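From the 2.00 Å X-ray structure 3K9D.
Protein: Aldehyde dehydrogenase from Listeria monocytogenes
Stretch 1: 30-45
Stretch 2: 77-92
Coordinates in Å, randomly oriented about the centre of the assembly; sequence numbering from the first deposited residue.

Stretch 1 30-45: AMSQQQIDTIVKAIAD
Stretch 2, residues 77-92: ASKHVYNYIKDMKTIG

The contact is a near-antiparallel packing of two helices, apolar along its middle and closed by a glutamine that reads the backbone of the loop following the second helix. Helix 33-45 and helix 77-85 run at 155° and approach to 8.8 Å between axes; CA atoms pair A44 with S78 (4.7 Å), D37 with K86 (6.7 Å) and Q33 with I91 (5.3 Å). The closest of these approaches is at A44, whose CB points toward the second stretch: A44 CB lies 3.7 Å from Y82 CB, and the backbone A44 O lies 3.5 Å from S78 CB. One turn earlier, V40 (chi1 t) places CG1 3.8 Å from Y82 CD1, at the ring edge, and 3.7 Å from I85 CD1 (I85 chi1 p, chi2 t). Y82 (t, chi2 69°) carries its OH to 3.3 Å from K41 CD, and a water bridges Y82 OH (2.9 Å) and D37 O (3.1 Å).

After a type I turn, I85 to M88, the chain is extended at M88 and K89. Q33 (t, p, chi3 67°) accepts from T90 N at OE1 (2.8 Å, 170°) and, weakly, from I91 N (2.9 Å, 126°), while its NE2 donates to T90 OG1 (3.1 Å) and to D37 OD1 (3.0 Å). I91 (m, m) packs CD1 3.8 Å from I36 CG1. At the other end, D45 OD1 and K79 NZ form a long salt bridge, 3.7 Å.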

ATOM      1  N   ALA A  30      17.857  -2.661 -15.792  1.00 24.04           N
ATOM      2  CA  ALA A  30      19.025  -3.484 -16.109  1.00 21.59           C
ATOM      3  C   ALA A  30      20.298  -3.063 -15.352  1.00 25.68           C
ATOM      4  O   ALA A  30      21.267  -3.829 -15.274  1.00 26.41           O
ATOM      5  CB  ALA A  30      19.275  -3.476 -17.613  1.00 22.69           C
ATOM      6  N   MET A  31      20.298  -1.848 -14.807  1.00 22.15           N
ATOM      7  CA  MET A  31      21.481  -1.294 -14.133  1.00 22.52           C
ATOM      8  C   MET A  31      21.722  -1.911 -12.758  1.00 23.24           C
ATOM      9  O   MET A  31      20.771  -2.267 -12.053  1.00 26.10           O
ATOM     10  CB  MET A  31      21.359   0.225 -13.974  1.00 22.80           C
ATOM     11  CG  MET A  31      21.085   1.000 -15.241  1.00 14.96           C
ATOM     12  SD  MET A  31      21.176   2.798 -14.956  1.00 14.32           S
ATOM     13  CE  MET A  31      21.175   3.324 -16.651  1.00 14.03           C
ATOM     14  N   SER A  32      22.991  -1.995 -12.362  1.00 13.09           N
ATOM     15  CA  SER A  32      23.357  -2.503 -11.044  1.00 17.66           C
ATOM     16  C   SER A  32      23.095  -1.462  -9.953  1.00 22.17           C
ATOM     17  O   SER A  32      22.719  -0.324 -10.256  1.00 18.91           O
ATOM     18  CB  SER A  32      24.822  -2.943 -11.022  1.00 18.47           C
ATOM     19  OG  SER A  32      25.672  -1.844 -10.748  1.00 18.23           O
ATOM     20  N   GLN A  33      23.285  -1.854  -8.687  1.00 23.27           N
ATOM     21  CA  GLN A  33      23.121  -0.927  -7.551  1.00 24.42           C
ATOM     22  C   GLN A  33      24.122   0.223  -7.645  1.00 25.76           C
ATOM     23  O   GLN A  33      23.782   1.372  -7.371  1.00 24.96           O
ATOM     24  CB  GLN A  33      23.278  -1.646  -6.205  1.00 17.90           C
ATOM     25  CG  GLN A  33      23.017  -0.749  -4.972  1.00 19.23           C
ATOM     26  CD  GLN A  33      21.543  -0.485  -4.732  1.00 17.13           C
ATOM     27  OE1 GLN A  33      20.783  -1.402  -4.405  1.00 19.20           O
ATOM     28  NE2 GLN A  33      21.123   0.773  -4.890  1.00 17.25           N
ATOM     29  N   GLN A  34      25.348  -0.115  -8.034  1.00 26.49           N
ATOM     30  CA  GLN A  34      26.428   0.847  -8.258  1.00 27.12           C
ATOM     31  C   GLN A  34      26.062   1.911  -9.300  1.00 20.89           C
ATOM     32  O   GLN A  34      26.137   3.104  -9.008  1.00 18.06           O
ATOM     33  CB  GLN A  34      27.716   0.117  -8.638  1.00 29.18           C
ATOM     34  CG  GLN A  34      28.399  -0.637  -7.472  1.00 41.27           C
ATOM     35  CD  GLN A  34      27.828  -2.044  -7.186  1.00 50.61           C
ATOM     36  OE1 GLN A  34      26.794  -2.453  -7.734  1.00 36.92           O
ATOM     37  NE2 GLN A  34      28.518  -2.787  -6.316  1.00 27.65           N
ATOM     38  N   GLN A  35      25.635   1.473 -10.487  1.00 17.98           N
ATOM     39  CA  GLN A  35      25.159   2.378 -11.544  1.00 17.36           C
ATOM     40  C   GLN A  35      23.981   3.282 -11.132  1.00 19.01           C
ATOM     41  O   GLN A  35      24.005   4.491 -11.394  1.00 14.71           O
ATOM     42  CB  GLN A  35      24.826   1.598 -12.809  1.00 17.76           C
ATOM     43  CG  GLN A  35      26.049   1.204 -13.651  1.00 15.72           C
ATOM     44  CD  GLN A  35      25.742   0.110 -14.661  1.00 19.60           C
ATOM     45  OE1 GLN A  35      26.326   0.055 -15.739  1.00 26.36           O
ATOM     46  NE2 GLN A  35      24.831  -0.769 -14.311  1.00 18.05           N
ATOM     47  N   ILE A  36      22.970   2.706 -10.478  1.00 17.00           N
ATOM     48  CA  ILE A  36      21.860   3.495  -9.887  1.00 18.36           C
ATOM     49  C   ILE A  36      22.331   4.579  -8.897  1.00 23.18           C
ATOM     50  O   ILE A  36      21.913   5.749  -9.001  1.00 15.95           O
ATOM     51  CB  ILE A  36      20.781   2.558  -9.209  1.00 15.67           C
ATOM     52  CG1 ILE A  36      20.008   1.741 -10.264  1.00 14.60           C
ATOM     53  CG2 ILE A  36      19.877   3.322  -8.183  1.00 19.60           C
ATOM     54  CD1 ILE A  36      18.944   2.479 -11.075  1.00 12.37           C
ATOM     55  N   ASP A  37      23.202   4.185  -7.961  1.00 18.35           N
ATOM     56  CA  ASP A  37      23.659   5.061  -6.879  1.00 23.88           C
ATOM     57  C   ASP A  37      24.500   6.221  -7.381  1.00 26.70           C
ATOM     58  O   ASP A  37      24.470   7.303  -6.785  1.00 22.28           O
ATOM     59  CB  ASP A  37      24.421   4.281  -5.798  1.00 24.26           C
ATOM     60  CG  ASP A  37      23.516   3.365  -4.989  1.00 35.97           C
ATOM     61  OD1 ASP A  37      22.278   3.544  -5.048  1.00 20.71           O
ATOM     62  OD2 ASP A  37      24.041   2.456  -4.302  1.00 20.34           O
ATOM     63  N   THR A  38      25.239   5.979  -8.467  1.00 20.69           N
ATOM     64  CA  THR A  38      25.951   7.013  -9.207  1.00 16.57           C
ATOM     65  C   THR A  38      25.020   8.118  -9.726  1.00 15.62           C
ATOM     66  O   THR A  38      25.329   9.295  -9.611  1.00 16.91           O
ATOM     67  CB  THR A  38      26.772   6.383 -10.373  1.00 16.96           C
ATOM     68  OG1 THR A  38      27.853   5.616  -9.826  1.00 18.24           O
ATOM     69  CG2 THR A  38      27.360   7.443 -11.302  1.00 19.58           C
ATOM     70  N   ILE A  39      23.883   7.727 -10.287  1.00 13.83           N
ATOM     71  CA  ILE A  39      22.872   8.671 -10.762  1.00 16.44           C
ATOM     72  C   ILE A  39      22.217   9.428  -9.601  1.00 14.72           C
ATOM     73  O   ILE A  39      22.065  10.644  -9.675  1.00 19.46           O
ATOM     74  CB  ILE A  39      21.798   7.940 -11.605  1.00 17.94           C
ATOM     75  CG1 ILE A  39      22.415   7.411 -12.898  1.00 18.02           C
ATOM     76  CG2 ILE A  39      20.599   8.854 -11.899  1.00 18.31           C
ATOM     77  CD1 ILE A  39      21.737   6.128 -13.413  1.00 21.50           C
ATOM     78  N   VAL A  40      21.841   8.695  -8.550  1.00 18.55           N
ATOM     79  CA  VAL A  40      21.258   9.245  -7.313  1.00 16.75           C
ATOM     80  C   VAL A  40      22.153  10.362  -6.720  1.00 20.72           C
ATOM     81  O   VAL A  40      21.666  11.448  -6.388  1.00 15.71           O
ATOM     82  CB  VAL A  40      21.038   8.107  -6.277  1.00 13.90           C
ATOM     83  CG1 VAL A  40      20.842   8.640  -4.846  1.00 12.15           C
ATOM     84  CG2 VAL A  40      19.841   7.242  -6.686  1.00 10.53           C
ATOM     85  N   LYS A  41      23.452  10.085  -6.625  1.00 20.09           N
ATOM     86  CA  LYS A  41      24.445  11.049  -6.126  1.00 25.39           C
ATOM     87  C   LYS A  41      24.534  12.295  -7.014  1.00 25.00           C
ATOM     88  O   LYS A  41      24.664  13.415  -6.506  1.00 26.48           O
ATOM     89  CB  LYS A  41      25.806  10.347  -5.958  1.00 17.57           C
ATOM     90  CG  LYS A  41      27.080  11.231  -5.979  1.00 22.09           C
ATOM     91  CD  LYS A  41      27.446  11.789  -4.623  1.00 28.51           C
ATOM     92  CE  LYS A  41      28.956  11.806  -4.430  1.00 40.59           C
ATOM     93  NZ  LYS A  41      29.657  12.774  -5.333  1.00 36.58           N
ATOM     94  N   ALA A  42      24.439  12.100  -8.330  1.00 20.55           N
ATOM     95  CA  ALA A  42      24.451  13.213  -9.288  1.00 25.30           C
ATOM     96  C   ALA A  42      23.216  14.107  -9.156  1.00 28.53           C
ATOM     97  O   ALA A  42      23.306  15.325  -9.340  1.00 16.58           O
ATOM     98  CB  ALA A  42      24.558  12.697 -10.687  1.00 20.30           C
ATOM     99  N   ILE A  43      22.071  13.495  -8.847  1.00 16.24           N
ATOM    100  CA  ILE A  43      20.817  14.219  -8.617  1.00 21.83           C
ATOM    101  C   ILE A  43      20.921  15.047  -7.337  1.00 24.95           C
ATOM    102  O   ILE A  43      20.548  16.239  -7.307  1.00 20.61           O
ATOM    103  CB  ILE A  43      19.587  13.236  -8.563  1.00 23.71           C
ATOM    104  CG1 ILE A  43      19.364  12.605  -9.933  1.00 15.07           C
ATOM    105  CG2 ILE A  43      18.321  13.945  -8.097  1.00 16.53           C
ATOM    106  CD1 ILE A  43      18.484  11.313  -9.941  1.00  9.26           C
ATOM    107  N   ALA A  44      21.456  14.410  -6.297  1.00 17.90           N
ATOM    108  CA  ALA A  44      21.637  15.048  -5.003  1.00 22.17           C
ATOM    109  C   ALA A  44      22.591  16.233  -5.106  1.00 18.70           C
ATOM    110  O   ALA A  44      22.317  17.300  -4.549  1.00 20.94           O
ATOM    111  CB  ALA A  44      22.144  14.045  -3.984  1.00 22.94           C
ATOM    112  N   ASP A  45      23.676  16.059  -5.823  1.00 20.78           N
ATOM    113  CA  ASP A  45      24.634  17.116  -6.024  1.00 16.10           C
ATOM    114  C   ASP A  45      24.042  18.267  -6.788  1.00 22.32           C
ATOM    115  O   ASP A  45      24.167  19.377  -6.359  1.00 18.61           O
ATOM    116  CB  ASP A  45      25.899  16.618  -6.671  1.00 23.36           C
ATOM    117  CG  ASP A  45      26.727  15.819  -5.756  1.00 26.89           C
ATOM    118  OD1 ASP A  45      26.509  15.835  -4.574  1.00 23.05           O
ATOM    119  OD2 ASP A  45      27.610  15.148  -6.244  1.00 26.03           O
ATOM    120  N   ALA A  77      16.050  18.133   1.281  1.00 19.46           N
ATOM    121  CA  ALA A  77      15.648  17.273   0.161  1.00 17.40           C
ATOM    122  C   ALA A  77      16.798  16.649  -0.632  1.00 23.68           C
ATOM    123  O   ALA A  77      16.648  15.556  -1.184  1.00 18.43           O
ATOM    124  CB  ALA A  77      14.788  18.043  -0.767  1.00 16.51           C
ATOM    125  N   SER A  78      17.921  17.358  -0.714  1.00 21.75           N
ATOM    126  CA  SER A  78      19.094  16.862  -1.428  1.00 23.51           C
ATOM    127  C   SER A  78      20.046  16.136  -0.464  1.00 26.52           C
ATOM    128  O   SER A  78      20.098  14.903  -0.471  1.00 21.93           O
ATOM    129  CB  SER A  78      19.774  17.965  -2.268  1.00 22.13           C
ATOM    130  OG  SER A  78      20.183  19.078  -1.486  1.00 21.73           O
ATOM    131  N   LYS A  79      20.738  16.881   0.402  1.00 22.17           N
ATOM    132  CA  LYS A  79      21.783  16.302   1.268  1.00 19.23           C
ATOM    133  C   LYS A  79      21.294  15.306   2.315  1.00 17.72           C
ATOM    134  O   LYS A  79      21.908  14.256   2.494  1.00 16.31           O
ATOM    135  CB  LYS A  79      22.627  17.398   1.940  1.00 21.42           C
ATOM    136  CG  LYS A  79      23.703  17.982   1.052  1.00 32.42           C
ATOM    137  CD  LYS A  79      24.928  17.068   0.928  1.00 65.99           C
ATOM    138  CE  LYS A  79      25.483  17.061  -0.493  1.00 34.03           C
ATOM    139  NZ  LYS A  79      24.587  16.291  -1.421  1.00 26.02           N
ATOM    140  N   HIS A  80      20.209  15.640   3.007  1.00 15.80           N
ATOM    141  CA  HIS A  80      19.704  14.808   4.098  1.00 22.00           C
ATOM    142  C   HIS A  80      19.059  13.500   3.597  1.00 18.42           C
ATOM    143  O   HIS A  80      19.293  12.448   4.184  1.00 16.76           O
ATOM    144  CB  HIS A  80      18.709  15.588   4.973  1.00 12.87           C
ATOM    145  CG  HIS A  80      19.328  16.656   5.814  1.00 32.56           C
ATOM    146  ND1 HIS A  80      19.366  16.584   7.190  1.00 46.61           N
ATOM    147  CD2 HIS A  80      19.898  17.840   5.483  1.00 32.25           C
ATOM    148  CE1 HIS A  80      19.944  17.671   7.670  1.00 52.45           C
ATOM    149  NE2 HIS A  80      20.272  18.450   6.655  1.00 34.40           N
ATOM    150  N   VAL A  81      18.258  13.585   2.526  1.00 20.70           N
ATOM    151  CA  VAL A  81      17.644  12.401   1.885  1.00 14.38           C
ATOM    152  C   VAL A  81      18.742  11.493   1.325  1.00 22.60           C
ATOM    153  O   VAL A  81      18.748  10.290   1.585  1.00 18.47           O
ATOM    154  CB  VAL A  81      16.615  12.797   0.769  1.00 17.46           C
ATOM    155  CG1 VAL A  81      16.087  11.578   0.024  1.00 20.51           C
ATOM    156  CG2 VAL A  81      15.449  13.613   1.353  1.00 14.80           C
ATOM    157  N   TYR A  82      19.681  12.089   0.585  1.00 18.99           N
ATOM    158  CA  TYR A  82      20.829  11.374   0.045  1.00 17.77           C
ATOM    159  C   TYR A  82      21.626  10.601   1.100  1.00 17.60           C
ATOM    160  O   TYR A  82      21.928   9.429   0.901  1.00 20.07           O
ATOM    161  CB  TYR A  82      21.761  12.300  -0.763  1.00 18.53           C
ATOM    162  CG  TYR A  82      22.955  11.563  -1.295  1.00 29.82           C
ATOM    163  CD1 TYR A  82      22.802  10.613  -2.305  1.00 20.25           C
ATOM    164  CD2 TYR A  82      24.227  11.764  -0.760  1.00 19.69           C
ATOM    165  CE1 TYR A  82      23.880   9.893  -2.781  1.00 26.70           C
ATOM    166  CE2 TYR A  82      25.321  11.039  -1.235  1.00 28.73           C
ATOM    167  CZ  TYR A  82      25.135  10.106  -2.250  1.00 22.71           C
ATOM    168  OH  TYR A  82      26.194   9.373  -2.744  1.00 27.40           O
ATOM    169  N   ASN A  83      21.950  11.244   2.220  1.00 19.12           N
ATOM    170  CA  ASN A  83      22.704  10.565   3.280  1.00 21.96           C
ATOM    171  C   ASN A  83      21.951   9.392   3.926  1.00 24.78           C
ATOM    172  O   ASN A  83      22.576   8.438   4.375  1.00 20.52           O
ATOM    173  CB  ASN A  83      23.189  11.554   4.346  1.00 21.62           C
ATOM    174  CG  ASN A  83      24.552  12.147   4.021  1.00 34.04           C
ATOM    175  OD1 ASN A  83      25.282  11.659   3.145  1.00 31.93           O
ATOM    176  ND2 ASN A  83      24.908  13.204   4.737  1.00 41.08           N
ATOM    177  N   TYR A  84      20.618   9.469   3.961  1.00 20.67           N
ATOM    178  CA  TYR A  84      19.796   8.340   4.412  1.00 24.51           C
ATOM    179  C   TYR A  84      19.753   7.189   3.385  1.00 24.40           C
ATOM    180  O   TYR A  84      19.749   6.012   3.769  1.00 24.35           O
ATOM    181  CB  TYR A  84      18.376   8.806   4.793  1.00 21.14           C
ATOM    182  CG  TYR A  84      17.341   7.691   4.832  1.00 18.16           C
ATOM    183  CD1 TYR A  84      17.305   6.773   5.883  1.00 30.62           C
ATOM    184  CD2 TYR A  84      16.404   7.560   3.813  1.00 22.41           C
ATOM    185  CE1 TYR A  84      16.359   5.741   5.908  1.00 27.66           C
ATOM    186  CE2 TYR A  84      15.467   6.534   3.817  1.00 27.36           C
ATOM    187  CZ  TYR A  84      15.444   5.630   4.866  1.00 38.64           C
ATOM    188  OH  TYR A  84      14.504   4.618   4.866  1.00 40.70           O
ATOM    189  N   ILE A  85      19.738   7.526   2.092  1.00 21.54           N
ATOM    190  CA  ILE A  85      19.538   6.514   1.035  1.00 19.99           C
ATOM    191  C   ILE A  85      20.803   5.928   0.397  1.00 24.65           C
ATOM    192  O   ILE A  85      20.745   4.834  -0.158  1.00 14.48           O
ATOM    193  CB  ILE A  85      18.533   6.974  -0.098  1.00 21.39           C
ATOM    194  CG1 ILE A  85      19.160   7.994  -1.065  1.00 21.90           C
ATOM    195  CG2 ILE A  85      17.239   7.482   0.486  1.00 18.53           C
ATOM    196  CD1 ILE A  85      18.223   8.457  -2.178  1.00 16.11           C
ATOM    197  N   LYS A  86      21.936   6.630   0.484  1.00 20.33           N
ATOM    198  CA  LYS A  86      23.153   6.234  -0.254  1.00 22.63           C
ATOM    199  C   LYS A  86      23.655   4.776  -0.071  1.00 19.58           C
ATOM    200  O   LYS A  86      24.144   4.166  -1.023  1.00 24.51           O
ATOM    201  CB  LYS A  86      24.295   7.243  -0.017  1.00 17.05           C
ATOM    202  CG  LYS A  86      24.930   7.255   1.370  1.00 27.03           C
ATOM    203  CD  LYS A  86      26.179   8.148   1.363  1.00 18.62           C
ATOM    204  CE  LYS A  86      27.145   7.807   2.502  1.00 22.40           C
ATOM    205  NZ  LYS A  86      26.585   8.088   3.861  1.00 22.52           N
ATOM    206  N   ASP A  87      23.527   4.220   1.134  1.00 26.21           N
ATOM    207  CA  ASP A  87      24.064   2.883   1.413  1.00 28.94           C
ATOM    208  C   ASP A  87      22.991   1.785   1.508  1.00 28.59           C
ATOM    209  O   ASP A  87      23.304   0.618   1.773  1.00 28.37           O
ATOM    210  CB  ASP A  87      24.942   2.904   2.669  1.00 27.03           C
ATOM    211  CG  ASP A  87      26.219   3.713   2.478  1.00 34.35           C
ATOM    212  OD1 ASP A  87      26.783   3.693   1.365  1.00 26.92           O
ATOM    213  OD2 ASP A  87      26.666   4.358   3.447  1.00 34.04           O
ATOM    214  N   MET A  88      21.739   2.167   1.262  1.00 25.80           N
ATOM    215  CA  MET A  88      20.600   1.238   1.282  1.00 22.40           C
ATOM    216  C   MET A  88      20.621   0.290   0.075  1.00 20.35           C
ATOM    217  O   MET A  88      20.978   0.696  -1.035  1.00 18.13           O
ATOM    218  CB  MET A  88      19.282   2.012   1.313  1.00 18.73           C
ATOM    219  CG  MET A  88      18.929   2.680   2.664  1.00 18.64           C
ATOM    220  SD  MET A  88      17.425   3.698   2.570  1.00 21.93           S
ATOM    221  CE  MET A  88      16.197   2.472   2.079  1.00 16.85           C
ATOM    222  N   LYS A  89      20.238  -0.968   0.300  1.00 21.53           N
ATOM    223  CA  LYS A  89      20.172  -1.972  -0.775  1.00 23.44           C
ATOM    224  C   LYS A  89      18.768  -1.940  -1.368  1.00 22.99           C
ATOM    225  O   LYS A  89      17.785  -2.187  -0.661  1.00 16.85           O
ATOM    226  CB  LYS A  89      20.483  -3.385  -0.265  1.00 30.22           C
ATOM    227  CG  LYS A  89      21.180  -3.487   1.084  1.00 44.98           C
ATOM    228  CD  LYS A  89      22.667  -3.740   0.975  1.00 43.66           C
ATOM    229  CE  LYS A  89      23.287  -3.757   2.370  1.00 55.67           C
ATOM    230  NZ  LYS A  89      24.703  -4.200   2.366  1.00 30.06           N
ATOM    231  N   THR A  90      18.670  -1.601  -2.654  1.00 18.18           N
ATOM    232  CA  THR A  90      17.372  -1.331  -3.292  1.00 20.91           C
ATOM    233  C   THR A  90      17.205  -1.972  -4.675  1.00 17.01           C
ATOM    234  O   THR A  90      16.127  -1.893  -5.280  1.00 17.01           O
ATOM    235  CB  THR A  90      17.110   0.202  -3.431  1.00 20.37           C
ATOM    236  OG1 THR A  90      18.102   0.796  -4.282  1.00 17.02           O
ATOM    237  CG2 THR A  90      17.114   0.895  -2.076  1.00 11.41           C
ATOM    238  N   ILE A  91      18.275  -2.597  -5.164  1.00 17.04           N
ATOM    239  CA  ILE A  91      18.349  -3.108  -6.529  1.00 18.59           C
ATOM    240  C   ILE A  91      18.750  -4.588  -6.522  1.00 19.74           C
ATOM    241  O   ILE A  91      19.734  -4.971  -5.892  1.00 20.43           O
ATOM    242  CB  ILE A  91      19.363  -2.282  -7.398  1.00 20.80           C
ATOM    243  CG1 ILE A  91      18.963  -0.799  -7.497  1.00 20.70           C
ATOM    244  CG2 ILE A  91      19.571  -2.905  -8.788  1.00 16.88           C
ATOM    245  CD1 ILE A  91      17.683  -0.515  -8.297  1.00 16.31           C
ATOM    246  N   GLY A  92      17.981  -5.421  -7.216  1.00 17.33           N
ATOM    247  CA  GLY A  92      18.398  -6.810  -7.443  1.00 16.99           C
ATOM    248  C   GLY A  92      18.268  -7.682  -6.207  1.00 13.70           C
ATOM    249  O   GLY A  92      17.439  -7.408  -5.348  1.00 12.25           O
TER
HETATM  250  O   HOH W   1      21.561  -4.268  -3.645  1.00 20.42           O
HETATM  251  O   HOH W   2      24.904   6.997  -3.730  1.00 22.69           O